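Local coordinates for protein cruciform cutting endonuclease 1, mitochondrial (Schizosaccharomyces pombe, PDB 1KCF) that resolves four-way Holliday junctions as a homodimeric, magnesium-dependent endonuclease and seems to be important for maintaining mitochondrial DNA in fission yeast, at residues C13-L18 with K246-F251; Y37-V42 with R240-L245; M116-Y121 with L133-L138; K169-Y174 with A232-G237. All coordinates share one frame; numbering follows the deposited sequence.

Interaction 1 (C13-L18 with K246-F251); sequences CKLTGL and KHYRNF
Tyr248 reaches from the long helix 224-253 to Leu15 and Thr16, near the C-terminal end of helix 6-15 of the N-terminal SAP-family region and the turn that follows. The contact therefore joins that small region to the closing part of the RNase H-like resolvase fold, and it does so with one aromatic ring and two branched side chains. Leu15 supplies a single methyl: its CD1 lies 3.8 Å from the phenolic oxygen OH of Tyr248 and 4.4 Å from CE1 of the same ring, and the two side chains meet at a slant. Thr16 comes nearer the root of the ring, with its CG2 4.2 Å from Tyr248 CD1. The two residues are thus spread along one side of the tyrosine, the threonine near the base and the leucine near the hydroxyl.

A second layer of contacts surrounds them. The Thr16 hydroxyl is held by the carbonyl of Ile12, four residues earlier, in helix 6-15; with OG1 lying between the backbone N and the carbonyl carbon (chi1 55°), CG2 is left for the tyrosine. Ile12 also touches Tyr248, while Gln244, one turn back along helix 224-253, packs on Leu15 and Thr16. Farther along that helix, Phe251 packs on Phe8 and Arg249 NE is bonded to the carbonyl of Ser34, so the N-terminal region is met at several points. After Thr16 the chain turns through Gly17, whose phi is positive (64°), and the backbone closes on itself where Leu18 N donates to Cys13 O over 2.7 Å.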
# COMPACT_ATOMS: atom_id res chain seq x y z
N CYS A 13 -18.90 -21.48 12.24
CA CYS A 13 -17.89 -20.67 11.56
C CYS A 13 -18.51 -19.39 11.03
O CYS A 13 -17.91 -18.32 11.11
CB CYS A 13 -17.24 -21.46 10.43
SG CYS A 13 -16.04 -22.69 11.01
N LYS A 14 -19.72 -19.50 10.49
CA LYS A 14 -20.42 -18.34 9.96
C LYS A 14 -20.83 -17.39 11.08
O LYS A 14 -20.88 -16.18 10.88
CB LYS A 14 -21.66 -18.78 9.17
CG LYS A 14 -22.54 -17.62 8.73
CD LYS A 14 -23.75 -18.09 7.92
CE LYS A 14 -23.33 -18.70 6.59
NZ LYS A 14 -24.50 -19.13 5.79
N LEU A 15 -21.14 -17.95 12.25
CA LEU A 15 -21.55 -17.14 13.39
C LEU A 15 -20.37 -16.48 14.07
O LEU A 15 -20.55 -15.59 14.91
CB LEU A 15 -22.30 -18.00 14.41
CG LEU A 15 -23.65 -18.62 14.05
CD1 LEU A 15 -24.16 -19.41 15.25
CD2 LEU A 15 -24.66 -17.55 13.66
N THR A 16 -19.15 -16.90 13.73
CA THR A 16 -17.95 -16.34 14.33
C THR A 16 -17.04 -15.68 13.31
O THR A 16 -15.90 -15.35 13.61
CB THR A 16 -17.15 -17.43 15.07
OG1 THR A 16 -16.88 -18.51 14.18
CG2 THR A 16 -17.94 -17.95 16.28
N GLY A 17 -17.55 -15.50 12.09
CA GLY A 17 -16.77 -14.87 11.04
C GLY A 17 -15.54 -15.64 10.62
O GLY A 17 -14.55 -15.06 10.18
N LEU A 18 -15.59 -16.96 10.77
CA LEU A 18 -14.45 -17.80 10.39
C LEU A 18 -14.72 -18.49 9.06
O LEU A 18 -15.85 -18.52 8.58
CB LEU A 18 -14.20 -18.86 11.47
CG LEU A 18 -13.79 -18.38 12.86
CD1 LEU A 18 -13.72 -19.58 13.81
CD2 LEU A 18 -12.44 -17.67 12.79
N LYS A 246 -16.27 -16.82 22.62
CA LYS A 246 -16.02 -17.03 24.04
C LYS A 246 -16.87 -18.19 24.52
O LYS A 246 -16.59 -18.80 25.55
CB LYS A 246 -16.35 -15.76 24.83
N HIS A 247 -17.92 -18.50 23.76
CA HIS A 247 -18.82 -19.60 24.09
C HIS A 247 -18.43 -20.87 23.35
O HIS A 247 -18.32 -21.94 23.95
CB HIS A 247 -20.26 -19.25 23.72
CG HIS A 247 -20.85 -18.14 24.54
ND1 HIS A 247 -20.22 -16.92 24.70
CD2 HIS A 247 -22.02 -18.05 25.20
CE1 HIS A 247 -20.99 -16.13 25.43
NE2 HIS A 247 -22.09 -16.79 25.75
N TYR A 248 -18.21 -20.74 22.04
CA TYR A 248 -17.88 -21.89 21.20
C TYR A 248 -16.49 -22.51 21.29
O TYR A 248 -16.33 -23.68 20.93
CB TYR A 248 -18.19 -21.55 19.74
CG TYR A 248 -19.66 -21.43 19.45
CD1 TYR A 248 -20.20 -20.22 19.02
CD2 TYR A 248 -20.52 -22.52 19.60
CE1 TYR A 248 -21.56 -20.10 18.74
CE2 TYR A 248 -21.88 -22.41 19.33
CZ TYR A 248 -22.39 -21.20 18.90
OH TYR A 248 -23.73 -21.08 18.60
N ARG A 249 -15.50 -21.77 21.76
CA ARG A 249 -14.16 -22.34 21.87
C ARG A 249 -14.17 -23.56 22.79
O ARG A 249 -13.82 -24.67 22.37
CB ARG A 249 -13.16 -21.32 22.42
CG ARG A 249 -12.73 -20.25 21.42
CD ARG A 249 -11.51 -19.51 21.93
NE ARG A 249 -11.18 -18.34 21.11
CZ ARG A 249 -11.81 -17.17 21.18
NH1 ARG A 249 -12.81 -17.00 22.03
NH2 ARG A 249 -11.43 -16.17 20.39
N ASN A 250 -14.59 -23.35 24.04
CA ASN A 250 -14.64 -24.45 25.00
C ASN A 250 -15.61 -25.53 24.56
O ASN A 250 -15.37 -26.71 24.77
CB ASN A 250 -15.02 -23.94 26.39
CG ASN A 250 -13.90 -23.15 27.03
OD1 ASN A 250 -12.73 -23.40 26.76
ND2 ASN A 250 -14.26 -22.20 27.88
N PHE A 251 -16.72 -25.12 23.95
CA PHE A 251 -17.71 -26.07 23.49
C PHE A 251 -17.13 -27.04 22.45
O PHE A 251 -17.37 -28.25 22.52
CB PHE A 251 -18.91 -25.33 22.90
CG PHE A 251 -19.98 -26.24 22.37
CD1 PHE A 251 -20.76 -27.00 23.25
CD2 PHE A 251 -20.18 -26.38 21.01
CE1 PHE A 251 -21.71 -27.87 22.76
CE2 PHE A 251 -21.14 -27.25 20.52
CZ PHE A 251 -21.91 -28.00 21.40

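Interaction 2 (Y37-V42 with R240-L245); sequences YPTSRV and RWQAQL
Gln242 meets both Tyr37 and Thr39, which belong to the linker running from helix 26-33 into strand 42-47, a central strand of the RNase H-like sheet. Along helix 224-253, Arg240 and Trp241 come first and both turn to Tyr174 of helix 168-179, the tryptophan in an edge-to-face stack. One residue on, Gln242 faces the linker. Its aliphatic part does the packing: CB is 3.7 Å and CG 4.1 Å from Thr39 CG2, the two side chains lying alongside and pointing opposite ways. A bend at chi2 (-42°) then folds the amide back, and NE2 donates to the carbonyl of Trp238, one turn earlier. That bond fixes the amide's rotation, leaving OE1 in the plane of the Tyr37 ring at its edge, 3.9 Å from CD1, with amide and ring planes 73° apart. Ala243 then touches Gln59, whose backbone is hydrogen-bonded to Thr39, and Leu245 ends the segment against Thr16 and Ser34. The polar link between linker and helix is made by a water, which accepts from Tyr37 N at 2.8 Å and donates to Gln242 OE1 at 2.9 Å.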
# COMPACT_ATOMS: atom_id res chain seq x y z
N TYR A 37 -9.21 -11.56 20.89
CA TYR A 37 -8.95 -10.14 20.74
C TYR A 37 -9.84 -9.34 21.67
O TYR A 37 -10.88 -9.82 22.11
CB TYR A 37 -9.21 -9.69 19.30
CG TYR A 37 -8.47 -10.46 18.23
CD1 TYR A 37 -9.09 -11.49 17.53
CD2 TYR A 37 -7.15 -10.13 17.88
CE1 TYR A 37 -8.43 -12.18 16.51
CE2 TYR A 37 -6.48 -10.81 16.87
CZ TYR A 37 -7.12 -11.84 16.19
OH TYR A 37 -6.47 -12.51 15.17
N PRO A 38 -9.44 -8.10 22.00
CA PRO A 38 -10.23 -7.24 22.89
C PRO A 38 -11.51 -6.83 22.16
O PRO A 38 -11.55 -6.84 20.93
CB PRO A 38 -9.32 -6.04 23.11
CG PRO A 38 -7.95 -6.57 22.84
CD PRO A 38 -8.16 -7.46 21.66
N THR A 39 -12.55 -6.47 22.90
CA THR A 39 -13.80 -6.03 22.28
C THR A 39 -14.14 -4.62 22.73
O THR A 39 -15.28 -4.19 22.62
CB THR A 39 -14.99 -6.96 22.61
OG1 THR A 39 -15.07 -7.16 24.03
CG2 THR A 39 -14.83 -8.29 21.90
N SER A 40 -13.15 -3.90 23.25
CA SER A 40 -13.35 -2.53 23.67
C SER A 40 -12.52 -1.66 22.72
O SER A 40 -11.50 -2.11 22.20
CB SER A 40 -12.89 -2.31 25.12
OG SER A 40 -11.49 -2.56 25.26
N ARG A 41 -12.98 -0.44 22.48
CA ARG A 41 -12.29 0.48 21.59
C ARG A 41 -11.98 -0.19 20.25
O ARG A 41 -10.84 -0.27 19.81
CB ARG A 41 -11.00 0.99 22.25
CG ARG A 41 -11.21 1.61 23.63
CD ARG A 41 -9.95 2.27 24.16
NE ARG A 41 -9.70 3.56 23.52
CZ ARG A 41 -10.39 4.67 23.78
NH1 ARG A 41 -11.39 4.65 24.66
NH2 ARG A 41 -10.10 5.80 23.15
N VAL A 42 -13.03 -0.68 19.61
CA VAL A 42 -12.93 -1.34 18.33
C VAL A 42 -13.23 -0.33 17.22
O VAL A 42 -14.32 0.24 17.16
CB VAL A 42 -13.93 -2.51 18.23
CG1 VAL A 42 -13.80 -3.20 16.89
CG2 VAL A 42 -13.68 -3.49 19.37
N ARG A 240 -19.58 -9.33 17.85
CA ARG A 240 -20.47 -10.42 18.19
C ARG A 240 -19.77 -11.75 17.93
O ARG A 240 -19.98 -12.71 18.67
CB ARG A 240 -21.77 -10.34 17.39
CG ARG A 240 -22.59 -9.09 17.69
CD ARG A 240 -23.99 -9.15 17.07
NE ARG A 240 -24.88 -10.02 17.84
CZ ARG A 240 -26.14 -10.28 17.50
NH1 ARG A 240 -26.67 -9.74 16.41
NH2 ARG A 240 -26.88 -11.08 18.26
N TRP A 241 -18.93 -11.80 16.90
CA TRP A 241 -18.20 -13.03 16.60
C TRP A 241 -17.33 -13.39 17.79
O TRP A 241 -17.29 -14.54 18.22
CB TRP A 241 -17.29 -12.88 15.38
CG TRP A 241 -18.00 -12.61 14.10
CD1 TRP A 241 -19.32 -12.85 13.82
CD2 TRP A 241 -17.43 -12.06 12.90
NE1 TRP A 241 -19.60 -12.47 12.53
CE2 TRP A 241 -18.46 -11.98 11.94
CE3 TRP A 241 -16.15 -11.62 12.55
CZ2 TRP A 241 -18.25 -11.48 10.65
CZ3 TRP A 241 -15.94 -11.12 11.26
CH2 TRP A 241 -16.99 -11.06 10.33
N GLN A 242 -16.63 -12.39 18.31
CA GLN A 242 -15.75 -12.60 19.45
C GLN A 242 -16.53 -13.07 20.67
O GLN A 242 -16.04 -13.88 21.46
CB GLN A 242 -14.99 -11.31 19.79
CG GLN A 242 -14.30 -10.64 18.60
CD GLN A 242 -13.62 -11.64 17.68
OE1 GLN A 242 -12.80 -12.44 18.12
NE2 GLN A 242 -13.96 -11.58 16.39
N ALA A 243 -17.75 -12.57 20.81
CA ALA A 243 -18.60 -12.96 21.93
C ALA A 243 -18.99 -14.42 21.77
O ALA A 243 -18.87 -15.21 22.70
CB ALA A 243 -19.85 -12.08 21.97
N GLN A 244 -19.44 -14.78 20.57
CA GLN A 244 -19.83 -16.15 20.29
C GLN A 244 -18.65 -17.10 20.44
O GLN A 244 -18.83 -18.25 20.81
CB GLN A 244 -20.40 -16.26 18.87
CG GLN A 244 -21.74 -15.59 18.69
CD GLN A 244 -22.82 -16.56 18.23
OE1 GLN A 244 -23.17 -17.50 18.95
NE2 GLN A 244 -23.34 -16.34 17.03
N LEU A 245 -17.45 -16.61 20.15
CA LEU A 245 -16.26 -17.44 20.27
C LEU A 245 -15.94 -17.75 21.73
O LEU A 245 -15.40 -18.81 22.04
CB LEU A 245 -15.06 -16.77 19.60
CG LEU A 245 -14.95 -16.96 18.08
CD1 LEU A 245 -13.79 -16.13 17.55
CD2 LEU A 245 -14.74 -18.43 17.76
O HOH W 1 -11.65 -12.99 20.75

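Interaction 3 (M116-Y121 with L133-L138)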
# COMPACT_ATOMS: atom_id res chain seq x y z
N MET A 116 -10.38 -3.58 9.22
CA MET A 116 -10.32 -2.98 7.90
C MET A 116 -11.01 -3.83 6.84
O MET A 116 -10.81 -5.04 6.74
CB MET A 116 -8.87 -2.74 7.51
CG MET A 116 -8.65 -1.61 6.52
SD MET A 116 -6.88 -1.36 6.21
CE MET A 116 -6.43 -0.39 7.64
N GLU A 117 -11.85 -3.17 6.05
CA GLU A 117 -12.58 -3.83 4.99
C GLU A 117 -12.73 -2.79 3.90
O GLU A 117 -12.79 -1.60 4.18
CB GLU A 117 -13.94 -4.27 5.52
CG GLU A 117 -14.77 -5.10 4.59
CD GLU A 117 -15.91 -5.79 5.32
OE1 GLU A 117 -17.05 -5.75 4.82
OE2 GLU A 117 -15.67 -6.39 6.40
N ARG A 118 -12.75 -3.21 2.64
CA ARG A 118 -12.92 -2.27 1.55
C ARG A 118 -14.38 -1.87 1.47
O ARG A 118 -15.26 -2.70 1.71
CB ARG A 118 -12.51 -2.89 0.21
CG ARG A 118 -11.02 -3.06 -0.00
CD ARG A 118 -10.75 -3.73 -1.35
NE ARG A 118 -9.33 -3.84 -1.64
CZ ARG A 118 -8.47 -4.60 -0.95
NH1 ARG A 118 -8.90 -5.32 0.08
NH2 ARG A 118 -7.19 -4.62 -1.29
N GLN A 119 -14.64 -0.61 1.15
CA GLN A 119 -16.01 -0.16 1.03
C GLN A 119 -16.62 -0.90 -0.17
O GLN A 119 -15.89 -1.42 -1.02
CB GLN A 119 -16.06 1.35 0.78
CG GLN A 119 -17.46 1.89 0.56
CD GLN A 119 -18.32 1.81 1.81
OE1 GLN A 119 -18.11 2.57 2.77
NE2 GLN A 119 -19.29 0.90 1.82
N ARG A 120 -17.94 -0.98 -0.21
CA ARG A 120 -18.60 -1.64 -1.33
C ARG A 120 -18.46 -0.74 -2.56
O ARG A 120 -18.68 0.46 -2.48
CB ARG A 120 -20.08 -1.85 -1.01
N TYR A 121 -18.06 -1.32 -3.69
CA TYR A 121 -17.92 -0.53 -4.91
C TYR A 121 -19.27 -0.03 -5.43
O TYR A 121 -20.27 -0.74 -5.35
CB TYR A 121 -17.24 -1.35 -6.01
CG TYR A 121 -17.19 -0.64 -7.34
CD1 TYR A 121 -16.27 0.39 -7.58
CD2 TYR A 121 -18.09 -0.96 -8.36
CE1 TYR A 121 -16.24 1.07 -8.80
CE2 TYR A 121 -18.07 -0.29 -9.59
CZ TYR A 121 -17.15 0.72 -9.80
OH TYR A 121 -17.12 1.39 -11.00
N LEU A 133 -7.30 0.65 -7.73
CA LEU A 133 -5.98 1.18 -7.43
C LEU A 133 -5.97 2.07 -6.19
O LEU A 133 -5.08 1.96 -5.34
CB LEU A 133 -5.44 1.96 -8.64
CG LEU A 133 -4.98 1.09 -9.82
CD1 LEU A 133 -4.72 1.97 -11.05
CD2 LEU A 133 -3.71 0.33 -9.43
N ARG A 134 -6.96 2.96 -6.09
CA ARG A 134 -7.06 3.86 -4.95
C ARG A 134 -7.20 3.13 -3.62
O ARG A 134 -6.45 3.39 -2.69
CB ARG A 134 -8.25 4.80 -5.11
CG ARG A 134 -8.24 5.65 -6.36
CD ARG A 134 -9.54 6.44 -6.46
NE ARG A 134 -9.68 7.13 -7.74
CZ ARG A 134 -10.70 7.93 -8.05
NH1 ARG A 134 -11.67 8.14 -7.17
NH2 ARG A 134 -10.75 8.51 -9.24
N VAL A 135 -8.17 2.22 -3.53
CA VAL A 135 -8.40 1.49 -2.29
C VAL A 135 -7.30 0.49 -1.96
O VAL A 135 -7.02 0.25 -0.78
CB VAL A 135 -9.76 0.76 -2.30
CG1 VAL A 135 -10.89 1.77 -2.40
CG2 VAL A 135 -9.83 -0.23 -3.46
N ASN A 136 -6.70 -0.12 -2.97
CA ASN A 136 -5.63 -1.08 -2.72
C ASN A 136 -4.42 -0.34 -2.16
O ASN A 136 -3.74 -0.83 -1.26
CB ASN A 136 -5.23 -1.81 -4.01
CG ASN A 136 -6.32 -2.72 -4.53
OD1 ASN A 136 -7.29 -3.03 -3.83
ND2 ASN A 136 -6.17 -3.18 -5.77
N MET A 137 -4.18 0.85 -2.69
CA MET A 137 -3.06 1.67 -2.28
C MET A 137 -3.23 2.16 -0.84
O MET A 137 -2.30 2.10 -0.04
CB MET A 137 -2.92 2.87 -3.22
CG MET A 137 -1.52 3.43 -3.28
SD MET A 137 -1.37 4.82 -4.41
CE MET A 137 -1.82 4.03 -5.96
N LEU A 138 -4.43 2.64 -0.53
CA LEU A 138 -4.76 3.14 0.79
C LEU A 138 -4.56 2.03 1.82
O LEU A 138 -3.87 2.21 2.82
CB LEU A 138 -6.21 3.62 0.84
CG LEU A 138 -6.49 4.96 1.53
CD1 LEU A 138 -7.99 5.08 1.77
CD2 LEU A 138 -5.73 5.04 2.84
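Arg118 leans from the end of strand 113-118 across to Val135 and Asn136 on helix 128-151. Its CB points toward the helix, and from CG to NE the chain is extended, which carries the guanidinium straight over. CD is the first atom to touch, 4.2 Å from CG2 of Val135. NE keeps the same methyl at 4.1 Å while also donating to Asn136 OD1 over 3.1 Å, almost in line with the carbonyl bond (169° at the oxygen). Strand and helix here are the first two elements of a beta-alpha-beta unit, completed by the parallel strand 162-165, so the arginine joins the strand's C-terminal end to the crossover helix. At the tip, NH2 gives a second bond to Asn136 OD1, 3.0 Å long, from well above the amide plane. The oxygen lies almost in the guanidinium plane and is gripped side-on by NE and NH2; the amide itself is turned 72° from that plane. The remaining nitrogen, NH1, forms a salt bridge with Glu139, one helical turn past Val135. The arginine side chain lies about 6 Å, nearest atoms, from that of the magnesium ligand Asp46, and Asn136 packs on Leu133 of the second subunit.

Interaction 4 (K169-Y174 with A232-G237)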
# COMPACT_ATOMS: atom_id res chain seq x y z
N LYS A 169 -17.73 -10.66 2.70
CA LYS A 169 -18.58 -11.84 2.67
C LYS A 169 -18.95 -12.30 4.08
O LYS A 169 -20.12 -12.52 4.38
CB LYS A 169 -17.89 -12.97 1.91
N SER A 170 -17.94 -12.44 4.93
CA SER A 170 -18.18 -12.87 6.31
C SER A 170 -19.11 -11.92 7.05
O SER A 170 -19.99 -12.35 7.79
CB SER A 170 -16.85 -12.98 7.06
OG SER A 170 -16.02 -13.97 6.48
N THR A 171 -18.91 -10.62 6.85
CA THR A 171 -19.74 -9.61 7.50
C THR A 171 -21.19 -9.73 7.05
O THR A 171 -22.09 -9.92 7.87
CB THR A 171 -19.23 -8.19 7.18
OG1 THR A 171 -17.89 -8.04 7.67
CG2 THR A 171 -20.11 -7.15 7.85
N TYR A 172 -21.41 -9.63 5.75
CA TYR A 172 -22.74 -9.71 5.16
C TYR A 172 -23.41 -11.07 5.35
O TYR A 172 -24.59 -11.15 5.71
CB TYR A 172 -22.65 -9.39 3.67
CG TYR A 172 -22.04 -8.04 3.37
CD1 TYR A 172 -21.20 -7.86 2.27
CD2 TYR A 172 -22.31 -6.94 4.19
CE1 TYR A 172 -20.65 -6.61 1.98
CE2 TYR A 172 -21.77 -5.68 3.91
CZ TYR A 172 -20.94 -5.53 2.80
OH TYR A 172 -20.41 -4.29 2.50
N SER A 173 -22.65 -12.13 5.10
CA SER A 173 -23.16 -13.49 5.25
C SER A 173 -23.66 -13.67 6.67
O SER A 173 -24.71 -14.27 6.91
CB SER A 173 -22.06 -14.50 4.96
OG SER A 173 -22.37 -15.78 5.48
N TYR A 174 -22.90 -13.13 7.61
CA TYR A 174 -23.26 -13.22 9.02
C TYR A 174 -24.61 -12.57 9.31
O TYR A 174 -25.51 -13.21 9.86
CB TYR A 174 -22.19 -12.56 9.89
CG TYR A 174 -22.63 -12.40 11.32
CD1 TYR A 174 -22.73 -13.50 12.18
CD2 TYR A 174 -23.00 -11.15 11.82
CE1 TYR A 174 -23.20 -13.36 13.49
CE2 TYR A 174 -23.47 -11.00 13.12
CZ TYR A 174 -23.57 -12.10 13.95
OH TYR A 174 -24.04 -11.94 15.23
N ALA A 232 -20.89 0.17 10.60
CA ALA A 232 -21.52 -0.24 11.85
C ALA A 232 -21.71 -1.76 11.86
O ALA A 232 -21.56 -2.41 12.89
CB ALA A 232 -22.86 0.47 12.04
N LEU A 233 -22.04 -2.33 10.70
CA LEU A 233 -22.24 -3.78 10.61
C LEU A 233 -20.91 -4.51 10.69
O LEU A 233 -20.85 -5.66 11.12
CB LEU A 233 -22.94 -4.15 9.30
CG LEU A 233 -24.41 -3.75 9.18
CD1 LEU A 233 -24.86 -3.89 7.74
CD2 LEU A 233 -25.26 -4.61 10.10
N ILE A 234 -19.84 -3.84 10.28
CA ILE A 234 -18.51 -4.44 10.34
C ILE A 234 -18.09 -4.57 11.80
O ILE A 234 -17.78 -5.66 12.27
CB ILE A 234 -17.47 -3.57 9.59
CG1 ILE A 234 -17.69 -3.68 8.07
CG2 ILE A 234 -16.06 -4.00 9.95
CD1 ILE A 234 -16.78 -2.78 7.25
N ALA A 235 -18.10 -3.45 12.52
CA ALA A 235 -17.72 -3.42 13.93
C ALA A 235 -18.60 -4.31 14.80
O ALA A 235 -18.10 -5.19 15.49
CB ALA A 235 -17.76 -1.99 14.46
N SER A 236 -19.91 -4.07 14.76
CA SER A 236 -20.83 -4.86 15.58
C SER A 236 -20.79 -6.33 15.19
O SER A 236 -20.89 -7.21 16.05
CB SER A 236 -22.26 -4.32 15.46
OG SER A 236 -22.80 -4.53 14.17
N GLY A 237 -20.63 -6.61 13.90
CA GLY A 237 -20.57 -7.98 13.45
C GLY A 237 -19.36 -8.70 14.03
O GLY A 237 -19.47 -9.81 14.52
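Thr171 carries its methyl CG2 anti to the backbone N, with OG1 beside that nitrogen (chi1 -61°), and this sends the methyl onto the backbone of Leu233 and Ile234. Tyr174, one turn later, has its CG anti to the backbone N as well (chi1 169°), which brings the CE2 corner of its ring to Gly237. The two residues pack helix 168-179 against helix 224-253 inside the RNase H-like fold, with local axes almost perpendicular, 84° apart and 9.7 Å from each other. At so steep a crossing the contact is short, and much of it is side chain on main chain. Thr171 CG2 lies 3.7 Å from Leu233 O and 4.0 Å from Ile234 CA. Tyr174 CE2 comes within 4.2 Å of Gly237 CA, approaching obliquely, where the glycine presents bare backbone.

Several polar groups here have partners beyond the two segments. Thr171 OG1 is hydrogen-bonded to Glu117 OE2 on strand 113-118, which ties the helix to the sheet and is consistent with a fixed rotation of the threonine. Leu233 O takes hydrogen bonds from Gly237 N and from the indole NE1 of Trp175. The magnesium site lies close by: the side chain of Ile234 is about 3 Å, nearest atoms, from that of Asp46, and Tyr172 OH is hydrogen-bonded to the second magnesium-binding residue, Asp230. Within helix 224-253, Ser236 folds its hydroxyl back one turn, so Ala232 O is held from opposite faces of its plane by Ser236 OG at 2.8 Å and Ser236 N at 3.0 Å.

Interactions 1, 2 and 4 all use helix 224-253, taken at successive positions from its buried part to near its C-terminal end. Interaction 4 is wholly buried, mostly apolar and beside the magnesium ligands; interactions 2 and 1 are only partly buried, one combining methylene packing with a bridging water and the other relying on a few apolar touches. They adjoin: Trp241 packs against the turn at Leu15 to Gly17, and Lys14 reaches Ser173. Interaction 3, about 28 Å from interaction 1 between centres, lies on the opposite side of the chain's centre, near the second subunit, and relies on directed hydrogen bonds. Its strand 113-118 reaches helix 168-179 of interaction 4 through Glu117.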